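Local coordinates for PUA domain-containing protein (Archaeoglobus fulgidus DSM 4304, PDB 2Q07), which is of unknown function but belongs to the archaeosine synthase type 1 family and probably binds RNA during tRNA modification, at residues R204-D209 and L215-K220; R53-V58 and E151-L156; R20-Y25 and A101-R106. All coordinates share one frame; numbering follows the deposited sequence.

Contact 1. Residues R204-D209 and L215-K220; sequences RLARVD and LDIYEK
Arg207 and Asp216 form the antiparallel hydrogen-bonded pair between strand 206-209 and strand 215-217. Asp216 N donates to Arg207 O at 2.8 Å in an almost straight bond, 176° at the hydrogen. Arg207 N returns a bond to Asp216 O at 3.0 Å. Each acceptor also takes a CA-H contact, Asp216 O from Ala206 and Arg207 O from Leu215. Further along, Tyr218 N donates to Leu205 O at 3.1 Å. Lys220 NZ lies only 2.3 Å from Arg204 O, too short for an ordinary bond, so the details of this pairing are doubtful.

Asp216 OD2 lies over one face of the Arg207 guanidinium, with the two planes 79° apart. Arg207 NH2 is 4.1 Å from Asp216 OD2 and points no N-H at it. The opposite charges probably still attract, but the bonded partner of Asp216 OD2 is Arg295 of strand 289-297, through a salt bridge. The Arg204 guanidinium is likewise paired with Glu197.

Tyr218 turns its CG anti to its own carbonyl carbon (chi1 -59°), which lays the ring along residues 204-207. Arg204 CG stands over one ring face in a CH-pi contact, 3.9 Å from the centroid. Leu205 C and Ala206 N lie in plane at the ring edge. Tyr218 OH is 3.3 Å from Arg207 NE, at too poor an angle for a hydrogen bond. With an alanine at Tyr218, Arg204 CG would probably lose the ring face under it, and a gap would be left beside the Arg207 chain where the hydroxyl sits.

Ala206, Val208, Leu215 and Ile217 share the other sheet face, where Leu215 and Ile217 meet helix 168-181. This is a beta hairpin at the edge of the pre-PUA antiparallel sheet, with a classic beta bulge at Leu205 and Ala206 opposite Leu198.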
loop_
_atom_site.group_PDB
_atom_site.type_symbol
_atom_site.label_atom_id
_atom_site.label_comp_id
_atom_site.label_asym_id
_atom_site.label_seq_id
_atom_site.Cartn_x
_atom_site.Cartn_y
_atom_site.Cartn_z
ATOM N N ARG A 204 13.821 15.442 -1.841
ATOM C CA ARG A 204 12.860 14.349 -1.754
ATOM C C ARG A 204 11.484 14.834 -1.331
ATOM O O ARG A 204 11.346 15.731 -0.501
ATOM C CB ARG A 204 13.355 13.271 -0.795
ATOM C CG ARG A 204 13.738 13.781 0.564
ATOM C CD ARG A 204 15.090 13.231 0.963
ATOM N NE ARG A 204 15.039 11.845 1.417
ATOM C CZ ARG A 204 16.107 11.173 1.833
ATOM N NH1 ARG A 204 17.298 11.760 1.838
ATOM N NH2 ARG A 204 15.987 9.930 2.282
ATOM N N LEU A 205 10.462 14.228 -1.922
ATOM C CA LEU A 205 9.079 14.565 -1.632
ATOM C C LEU A 205 8.542 13.585 -0.604
ATOM O O LEU A 205 7.732 13.937 0.253
ATOM C CB LEU A 205 8.241 14.463 -2.915
ATOM C CG LEU A 205 8.654 15.376 -4.075
ATOM C CD1 LEU A 205 7.861 15.050 -5.342
ATOM C CD2 LEU A 205 8.414 16.809 -3.665
ATOM N N ALA A 206 8.998 12.345 -0.705
ATOM C CA ALA A 206 8.571 11.294 0.194
ATOM C C ALA A 206 9.543 10.126 0.084
ATOM O O ALA A 206 10.359 10.067 -0.837
ATOM C CB ALA A 206 7.148 10.841 -0.182
ATOM N N ARG A 207 9.476 9.214 1.043
ATOM C CA ARG A 207 10.324 8.033 1.027
ATOM C C ARG A 207 9.710 6.950 1.906
ATOM O O ARG A 207 8.980 7.234 2.857
ATOM C CB ARG A 207 11.749 8.354 1.511
ATOM C CG ARG A 207 11.915 8.378 3.007
ATOM C CD ARG A 207 13.382 8.400 3.407
ATOM N NE ARG A 207 13.524 8.428 4.859
ATOM C CZ ARG A 207 13.055 7.487 5.674
ATOM N NH1 ARG A 207 12.417 6.439 5.179
ATOM N NH2 ARG A 207 13.206 7.602 6.986
ATOM N N VAL A 208 9.998 5.703 1.561
ATOM C CA VAL A 208 9.482 4.573 2.314
ATOM C C VAL A 208 10.286 4.442 3.608
ATOM O O VAL A 208 11.511 4.467 3.584
ATOM C CB VAL A 208 9.604 3.262 1.488
ATOM C CG1 VAL A 208 9.062 2.088 2.285
ATOM C CG2 VAL A 208 8.861 3.409 0.163
ATOM N N ASP A 209 9.584 4.340 4.731
ATOM C CA ASP A 209 10.211 4.168 6.036
ATOM C C ASP A 209 10.003 2.689 6.357
ATOM O O ASP A 209 8.909 2.289 6.758
ATOM C CB ASP A 209 9.497 5.033 7.079
ATOM C CG ASP A 209 10.112 4.924 8.470
ATOM O OD1 ASP A 209 10.546 3.820 8.875
ATOM O OD2 ASP A 209 10.140 5.949 9.175
ATOM N N LEU A 215 4.864 5.777 4.328
ATOM C CA LEU A 215 5.595 6.850 3.668
ATOM C C LEU A 215 5.888 7.999 4.609
ATOM O O LEU A 215 5.031 8.394 5.395
ATOM C CB LEU A 215 4.788 7.424 2.501
ATOM C CG LEU A 215 4.781 6.750 1.134
ATOM C CD1 LEU A 215 3.932 7.581 0.188
ATOM C CD2 LEU A 215 6.194 6.626 0.603
ATOM N N ASP A 216 7.106 8.519 4.531
ATOM C CA ASP A 216 7.478 9.681 5.313
ATOM C C ASP A 216 7.356 10.773 4.252
ATOM O O ASP A 216 7.711 10.537 3.096
ATOM C CB ASP A 216 8.930 9.591 5.802
ATOM C CG ASP A 216 9.238 10.614 6.882
ATOM O OD1 ASP A 216 8.419 11.541 7.062
ATOM O OD2 ASP A 216 10.287 10.497 7.550
ATOM N N ILE A 217 6.848 11.948 4.618
ATOM C CA ILE A 217 6.693 13.044 3.658
ATOM C C ILE A 217 7.507 14.266 4.052
ATOM O O ILE A 217 7.813 14.457 5.227
ATOM C CB ILE A 217 5.223 13.492 3.532
ATOM C CG1 ILE A 217 4.703 13.936 4.902
ATOM C CG2 ILE A 217 4.381 12.360 2.946
ATOM C CD1 ILE A 217 3.316 14.561 4.876
ATOM N N TYR A 218 7.831 15.103 3.071
ATOM C CA TYR A 218 8.609 16.302 3.335
ATOM C C TYR A 218 7.868 17.617 3.093
ATOM O O TYR A 218 6.646 17.629 3.074
ATOM C CB TYR A 218 9.936 16.211 2.586
ATOM C CG TYR A 218 10.691 14.969 3.038
ATOM C CD1 TYR A 218 10.503 13.743 2.393
ATOM C CD2 TYR A 218 11.487 14.992 4.178
ATOM C CE1 TYR A 218 11.088 12.573 2.878
ATOM C CE2 TYR A 218 12.079 13.825 4.679
ATOM C CZ TYR A 218 11.871 12.621 4.022
ATOM O OH TYR A 218 12.421 11.467 4.512
ATOM N N GLU A 219 8.598 18.713 2.905
ATOM C CA GLU A 219 7.980 20.037 2.770
ATOM C C GLU A 219 6.832 20.307 1.803
ATOM O O GLU A 219 5.775 20.772 2.220
ATOM C CB GLU A 219 9.055 21.106 2.536
ATOM C CG GLU A 219 8.609 22.487 3.031
ATOM C CD GLU A 219 9.542 23.622 2.621
ATOM O OE1 GLU A 219 10.772 23.404 2.561
ATOM O OE2 GLU A 219 9.041 24.741 2.380
ATOM N N LYS A 220 7.037 20.045 0.520
ATOM C CA LYS A 220 6.018 20.308 -0.495
ATOM C C LYS A 220 4.698 19.595 -0.242
ATOM O O LYS A 220 3.630 20.197 -0.369
ATOM C CB LYS A 220 6.539 19.926 -1.886
ATOM C CG LYS A 220 8.053 19.907 -1.994
ATOM C CD LYS A 220 8.621 18.782 -1.124
ATOM C CE LYS A 220 10.117 18.816 -1.009
ATOM N NZ LYS A 220 10.527 17.861 0.049
#

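Contact 2. Residues R53-V58 and E151-L156; sequences RSKVKV and ESIERL
No flat group joins the touch between Val56 and Leu156. Arg53 and Arg155 each have a neighbour from their own segment at the guanidinium, and the polar partner of Arg53 lies outside it. Val58 CB lies over one face of the Arg53 guanidinium, 3.8 Å above its plane and toward the rim. Arg53 NH2 forms a salt bridge with Glu62. The Arg155 guanidinium meets Glu151 OE2 at its edge, in plane. This is a salt bridge between residues one helical turn apart, with Arg155 NH1 donating to Glu151 OE2 at 2.7 Å and 170° at the hydrogen. The donor comes from above the carboxylate plane. Glu144 brings a second carboxylate close to Glu151, and the positive charge of Arg155 probably eases that repulsion.

Across the segments the contact is purely apolar, with no hydrogen bond. Val56 CG1 meets Leu156 CD2 at 4.1 Å, and the two side chains cross at about a right angle. Leu156 holds its CG anti to the backbone N (chi1 -177°), which carries CD2 over to the valine.

Both segments belong to an alpha/beta domain of the UDG-like clan. Helix 47-55 lies on the beta-alpha-beta crossover that joins the adjacent parallel strands 31-36 and 61-65. Helix 150-160 follows strand 138-141, an outermost strand of the same sheet. Val56 is the first residue to leave helical geometry after helix 47-55.

Beside this pair, Ile153 CD1 comes to 4.4 Å from Lys55 CB. The lysine meets the isoleucine through its carbon stem, while its ammonium end leads away.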
loop_
_atom_site.group_PDB
_atom_site.type_symbol
_atom_site.label_atom_id
_atom_site.label_comp_id
_atom_site.label_asym_id
_atom_site.label_seq_id
_atom_site.Cartn_x
_atom_site.Cartn_y
_atom_site.Cartn_z
ATOM N N ARG A 53 9.477 -13.252 -11.837
ATOM C CA ARG A 53 9.576 -12.034 -12.632
ATOM C C ARG A 53 10.836 -12.014 -13.480
ATOM O O ARG A 53 10.992 -11.178 -14.373
ATOM C CB ARG A 53 9.520 -10.814 -11.715
ATOM C CG ARG A 53 8.139 -10.624 -11.124
ATOM C CD ARG A 53 8.082 -9.515 -10.099
ATOM N NE ARG A 53 6.834 -8.772 -10.236
ATOM C CZ ARG A 53 6.681 -7.723 -11.038
ATOM N NH1 ARG A 53 7.701 -7.292 -11.760
ATOM N NH2 ARG A 53 5.507 -7.118 -11.135
ATOM N N SER A 54 11.732 -12.946 -13.196
ATOM C CA SER A 54 12.977 -13.056 -13.939
ATOM C C SER A 54 12.753 -13.861 -15.225
ATOM O O SER A 54 13.367 -13.592 -16.267
ATOM C CB SER A 54 14.034 -13.742 -13.074
ATOM O OG SER A 54 15.216 -13.956 -13.814
ATOM N N LYS A 55 11.857 -14.837 -15.147
ATOM C CA LYS A 55 11.551 -15.693 -16.279
ATOM C C LYS A 55 10.390 -15.209 -17.144
ATOM O O LYS A 55 10.183 -15.713 -18.253
ATOM C CB LYS A 55 11.282 -17.118 -15.789
ATOM C CG LYS A 55 12.546 -17.917 -15.478
ATOM C CD LYS A 55 13.427 -17.231 -14.439
ATOM C CE LYS A 55 14.701 -18.025 -14.178
ATOM N NZ LYS A 55 14.404 -19.415 -13.717
ATOM N N VAL A 56 9.640 -14.228 -16.652
ATOM C CA VAL A 56 8.511 -13.692 -17.400
ATOM C C VAL A 56 8.258 -12.217 -17.078
ATOM O O VAL A 56 8.175 -11.827 -15.909
ATOM C CB VAL A 56 7.227 -14.519 -17.117
ATOM C CG1 VAL A 56 6.893 -14.476 -15.644
ATOM C CG2 VAL A 56 6.079 -14.001 -17.940
ATOM N N LYS A 57 8.144 -11.394 -18.117
ATOM C CA LYS A 57 7.895 -9.971 -17.910
ATOM C C LYS A 57 6.456 -9.804 -17.444
ATOM O O LYS A 57 5.508 -10.145 -18.157
ATOM C CB LYS A 57 8.127 -9.182 -19.197
ATOM C CG LYS A 57 8.212 -7.687 -18.976
ATOM C CD LYS A 57 8.684 -6.946 -20.219
ATOM C CE LYS A 57 8.888 -5.464 -19.911
ATOM N NZ LYS A 57 9.551 -4.741 -21.037
ATOM N N VAL A 58 6.301 -9.282 -16.235
ATOM C CA VAL A 58 4.985 -9.094 -15.644
ATOM C C VAL A 58 4.453 -7.678 -15.869
ATOM O O VAL A 58 4.928 -6.728 -15.256
ATOM C CB VAL A 58 5.046 -9.406 -14.131
ATOM C CG1 VAL A 58 3.698 -9.178 -13.489
ATOM C CG2 VAL A 58 5.515 -10.849 -13.923
ATOM N N GLU A 151 7.063 -25.772 -17.189
ATOM C CA GLU A 151 5.721 -25.936 -17.712
ATOM C C GLU A 151 4.812 -24.831 -17.177
ATOM O O GLU A 151 4.009 -24.269 -17.918
ATOM C CB GLU A 151 5.182 -27.304 -17.312
ATOM C CG GLU A 151 3.781 -27.592 -17.791
ATOM C CD GLU A 151 3.345 -29.006 -17.444
ATOM O OE1 GLU A 151 3.876 -29.956 -18.057
ATOM O OE2 GLU A 151 2.485 -29.169 -16.553
ATOM N N SER A 152 4.951 -24.519 -15.893
ATOM C CA SER A 152 4.148 -23.470 -15.281
ATOM C C SER A 152 4.488 -22.102 -15.863
ATOM O O SER A 152 3.590 -21.317 -16.133
ATOM C CB SER A 152 4.338 -23.455 -13.764
ATOM O OG SER A 152 3.607 -24.506 -13.157
ATOM N N ILE A 153 5.774 -21.809 -16.056
ATOM C CA ILE A 153 6.139 -20.517 -16.627
ATOM C C ILE A 153 5.690 -20.403 -18.091
ATOM O O ILE A 153 5.381 -19.307 -18.563
ATOM C CB ILE A 153 7.656 -20.229 -16.528
ATOM C CG1 ILE A 153 8.452 -21.282 -17.296
ATOM C CG2 ILE A 153 8.075 -20.179 -15.054
ATOM C CD1 ILE A 153 9.938 -20.948 -17.435
ATOM N N GLU A 154 5.636 -21.522 -18.810
ATOM C CA GLU A 154 5.182 -21.454 -20.199
ATOM C C GLU A 154 3.677 -21.193 -20.228
ATOM O O GLU A 154 3.197 -20.419 -21.053
ATOM C CB GLU A 154 5.509 -22.743 -20.967
ATOM C CG GLU A 154 6.951 -22.829 -21.449
ATOM C CD GLU A 154 7.373 -21.612 -22.268
ATOM O OE1 GLU A 154 6.657 -21.257 -23.230
ATOM O OE2 GLU A 154 8.426 -21.014 -21.954
ATOM N N ARG A 155 2.940 -21.837 -19.324
ATOM C CA ARG A 155 1.490 -21.637 -19.237
ATOM C C ARG A 155 1.211 -20.189 -18.833
ATOM O O ARG A 155 0.280 -19.555 -19.332
ATOM C CB ARG A 155 0.857 -22.559 -18.183
ATOM C CG ARG A 155 0.688 -24.010 -18.583
ATOM C CD ARG A 155 -0.414 -24.658 -17.742
ATOM N NE ARG A 155 -0.776 -25.995 -18.204
ATOM C CZ ARG A 155 -0.120 -27.103 -17.876
ATOM N NH1 ARG A 155 0.935 -27.035 -17.073
ATOM N NH2 ARG A 155 -0.513 -28.278 -18.358
ATOM N N LEU A 156 2.016 -19.680 -17.909
ATOM C CA LEU A 156 1.851 -18.311 -17.449
ATOM C C LEU A 156 2.109 -17.329 -18.589
ATOM O O LEU A 156 1.311 -16.434 -18.825
ATOM C CB LEU A 156 2.793 -18.018 -16.274
ATOM C CG LEU A 156 2.629 -16.613 -15.676
ATOM C CD1 LEU A 156 1.162 -16.387 -15.299
ATOM C CD2 LEU A 156 3.522 -16.465 -14.456
#

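Contact 3. Residues R20-Y25 and A101-R106; sequences RALECY and AGWLKR
A small apolar surface contact forms where Leu22, on helix 16-24, reaches Trp103 and Arg106 on helix 94-111. Both helices belong to the alpha/beta domain of the UDG-like clan. Helix 94-111 leads into strand 115-118 of its sheet, and helix 16-24 precedes strand 31-36.

Leu22 supplies both of its methyl groups. Its CG is anti to the backbone N (chi1 -173°), and this sends the fork across to the other helix. Leu22 CD1 lies 3.5 Å from Arg106 O and 4.0 Å from Arg106 CB. Leu22 CD2 packs on the same Arg106 CB at 4.1 Å, so the fork straddles that carbon. The leucine and arginine side chains cross at about a right angle. Leu22 CD2 also approaches the edge of the Trp103 ring, near its plane, at 4.4 Å from CZ3.

Three residues after Trp103, Arg106 runs extended alongside the indole, with NE 4.0 Å above the plane of the Trp103 ring, offset toward the rim. Trp103 is also stacked with Phe18 and set edge-to-face with Phe99, which probably helps to fix its orientation. Three residues on from Leu22, Tyr25 meets Phe107 edge-to-face, and Leu22 O accepts a hydrogen bond from Lys110 NZ. The lysine bond joins the same two helices, while the Tyr25 ring meets helix 94-111 from just past the end of helix 16-24.

No hydrogen bond crosses between 20-25 and 101-106. The chemistry of methyl against carbonyl, CB and ring edge implies van der Waals attraction that depends on shape rather than direction, with the arginine's charged end carried away from the leucine.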
loop_
_atom_site.group_PDB
_atom_site.type_symbol
_atom_site.label_atom_id
_atom_site.label_comp_id
_atom_site.label_asym_id
_atom_site.label_seq_id
_atom_site.Cartn_x
_atom_site.Cartn_y
_atom_site.Cartn_z
ATOM N N ARG A 20 -9.498 0.343 3.608
ATOM C CA ARG A 20 -8.817 1.502 3.054
ATOM C C ARG A 20 -8.098 1.157 1.758
ATOM O O ARG A 20 -8.107 1.944 0.808
ATOM C CB ARG A 20 -7.832 2.070 4.076
ATOM C CG ARG A 20 -7.061 3.282 3.600
ATOM C CD ARG A 20 -7.985 4.388 3.149
ATOM N NE ARG A 20 -7.237 5.582 2.788
ATOM C CZ ARG A 20 -7.795 6.724 2.401
ATOM N NH1 ARG A 20 -9.115 6.828 2.320
ATOM N NH2 ARG A 20 -7.031 7.766 2.103
ATOM N N ALA A 21 -7.473 -0.015 1.716
ATOM C CA ALA A 21 -6.766 -0.423 0.510
ATOM C C ALA A 21 -7.772 -0.622 -0.615
ATOM O O ALA A 21 -7.514 -0.271 -1.759
ATOM C CB ALA A 21 -5.972 -1.714 0.765
ATOM N N LEU A 22 -8.937 -1.160 -0.275
ATOM C CA LEU A 22 -9.973 -1.401 -1.266
ATOM C C LEU A 22 -10.487 -0.112 -1.896
ATOM O O LEU A 22 -10.781 -0.080 -3.082
ATOM C CB LEU A 22 -11.142 -2.173 -0.641
ATOM C CG LEU A 22 -12.254 -2.647 -1.583
ATOM C CD1 LEU A 22 -11.734 -3.707 -2.545
ATOM C CD2 LEU A 22 -13.395 -3.212 -0.748
ATOM N N GLU A 23 -10.605 0.960 -1.122
ATOM C CA GLU A 23 -11.101 2.191 -1.728
ATOM C C GLU A 23 -10.016 2.961 -2.480
ATOM O O GLU A 23 -10.323 3.799 -3.323
ATOM C CB GLU A 23 -11.795 3.090 -0.684
ATOM C CG GLU A 23 -10.945 3.608 0.448
ATOM C CD GLU A 23 -11.740 4.507 1.401
ATOM O OE1 GLU A 23 -12.268 5.547 0.948
ATOM O OE2 GLU A 23 -11.842 4.175 2.604
ATOM N N CYS A 24 -8.752 2.647 -2.206
ATOM C CA CYS A 24 -7.639 3.327 -2.870
ATOM C C CYS A 24 -7.047 2.525 -4.032
ATOM O O CYS A 24 -6.206 3.030 -4.775
ATOM C CB CYS A 24 -6.531 3.636 -1.854
ATOM S SG CYS A 24 -7.075 4.650 -0.445
ATOM N N TYR A 25 -7.503 1.286 -4.185
ATOM C CA TYR A 25 -7.006 0.379 -5.220
ATOM C C TYR A 25 -7.335 0.800 -6.648
ATOM O O TYR A 25 -8.498 0.849 -7.030
ATOM C CB TYR A 25 -7.562 -1.022 -4.953
ATOM C CG TYR A 25 -6.972 -2.121 -5.801
ATOM C CD1 TYR A 25 -5.614 -2.127 -6.136
ATOM C CD2 TYR A 25 -7.762 -3.182 -6.235
ATOM C CE1 TYR A 25 -5.060 -3.167 -6.886
ATOM C CE2 TYR A 25 -7.223 -4.223 -6.981
ATOM C CZ TYR A 25 -5.875 -4.212 -7.304
ATOM O OH TYR A 25 -5.343 -5.243 -8.043
ATOM N N ALA A 101 -11.181 -15.718 0.744
ATOM C CA ALA A 101 -11.914 -15.636 -0.517
ATOM C C ALA A 101 -12.782 -14.373 -0.537
ATOM O O ALA A 101 -12.864 -13.683 -1.545
ATOM C CB ALA A 101 -12.795 -16.877 -0.688
ATOM N N GLY A 102 -13.433 -14.090 0.588
ATOM C CA GLY A 102 -14.289 -12.918 0.690
ATOM C C GLY A 102 -13.560 -11.639 0.318
ATOM O O GLY A 102 -14.054 -10.859 -0.500
ATOM N N TRP A 103 -12.384 -11.427 0.909
ATOM C CA TRP A 103 -11.602 -10.234 0.610
ATOM C C TRP A 103 -10.979 -10.244 -0.778
ATOM O O TRP A 103 -10.986 -9.221 -1.473
ATOM C CB TRP A 103 -10.529 -10.018 1.682
ATOM C CG TRP A 103 -11.129 -9.421 2.925
ATOM C CD1 TRP A 103 -11.292 -10.029 4.136
ATOM C CD2 TRP A 103 -11.744 -8.131 3.036
ATOM N NE1 TRP A 103 -11.983 -9.197 4.994
ATOM C CE2 TRP A 103 -12.270 -8.027 4.344
ATOM C CE3 TRP A 103 -11.906 -7.053 2.154
ATOM C CZ2 TRP A 103 -12.949 -6.882 4.794
ATOM C CZ3 TRP A 103 -12.580 -5.916 2.599
ATOM C CH2 TRP A 103 -13.094 -5.843 3.913
ATOM N N LEU A 104 -10.460 -11.397 -1.198
ATOM C CA LEU A 104 -9.857 -11.497 -2.521
ATOM C C LEU A 104 -10.875 -11.107 -3.590
ATOM O O LEU A 104 -10.543 -10.384 -4.545
ATOM C CB LEU A 104 -9.352 -12.921 -2.790
ATOM C CG LEU A 104 -8.865 -13.171 -4.228
ATOM C CD1 LEU A 104 -7.662 -12.274 -4.548
ATOM C CD2 LEU A 104 -8.483 -14.642 -4.405
ATOM N N LYS A 105 -12.109 -11.589 -3.427
ATOM C CA LYS A 105 -13.185 -11.286 -4.363
ATOM C C LYS A 105 -13.413 -9.783 -4.467
ATOM O O LYS A 105 -13.639 -9.258 -5.556
ATOM C CB LYS A 105 -14.505 -11.946 -3.946
ATOM C CG LYS A 105 -15.622 -11.642 -4.949
ATOM C CD LYS A 105 -16.856 -12.514 -4.794
ATOM C CE LYS A 105 -17.770 -12.025 -3.693
ATOM N NZ LYS A 105 -19.087 -12.718 -3.760
ATOM N N ARG A 106 -13.371 -9.103 -3.322
ATOM C CA ARG A 106 -13.568 -7.658 -3.284
ATOM C C ARG A 106 -12.556 -6.906 -4.121
ATOM O O ARG A 106 -12.914 -5.990 -4.850
ATOM C CB ARG A 106 -13.512 -7.165 -1.842
ATOM C CG ARG A 106 -14.556 -7.831 -0.987
ATOM C CD ARG A 106 -14.877 -7.024 0.238
ATOM N NE ARG A 106 -15.871 -7.707 1.055
ATOM C CZ ARG A 106 -16.497 -7.148 2.081
ATOM N NH1 ARG A 106 -16.232 -5.889 2.413
ATOM N NH2 ARG A 106 -17.382 -7.850 2.776
#

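The chain is the C-terminal portion of a longer protein, and no active site or ligand is identified in it. Contacts 2 and 3 share the alpha/beta domain, with centres 26 Å apart and nearest atoms about 11 Å apart. Their segments alternate, so the chain visits 20-25, 53-58, 101-106 and 151-156 in turn, and each contact brings together parts far apart in sequence. Contact 1 follows both in sequence and lies in the pre-PUA domain. Its centre is 35 Å from that of contact 2 and 26 Å from that of contact 3, with nearest atoms about 16 Å and about 11 Å apart. Contacts 1 and 3 lie on opposite sides of the chain's centre, and none touches another.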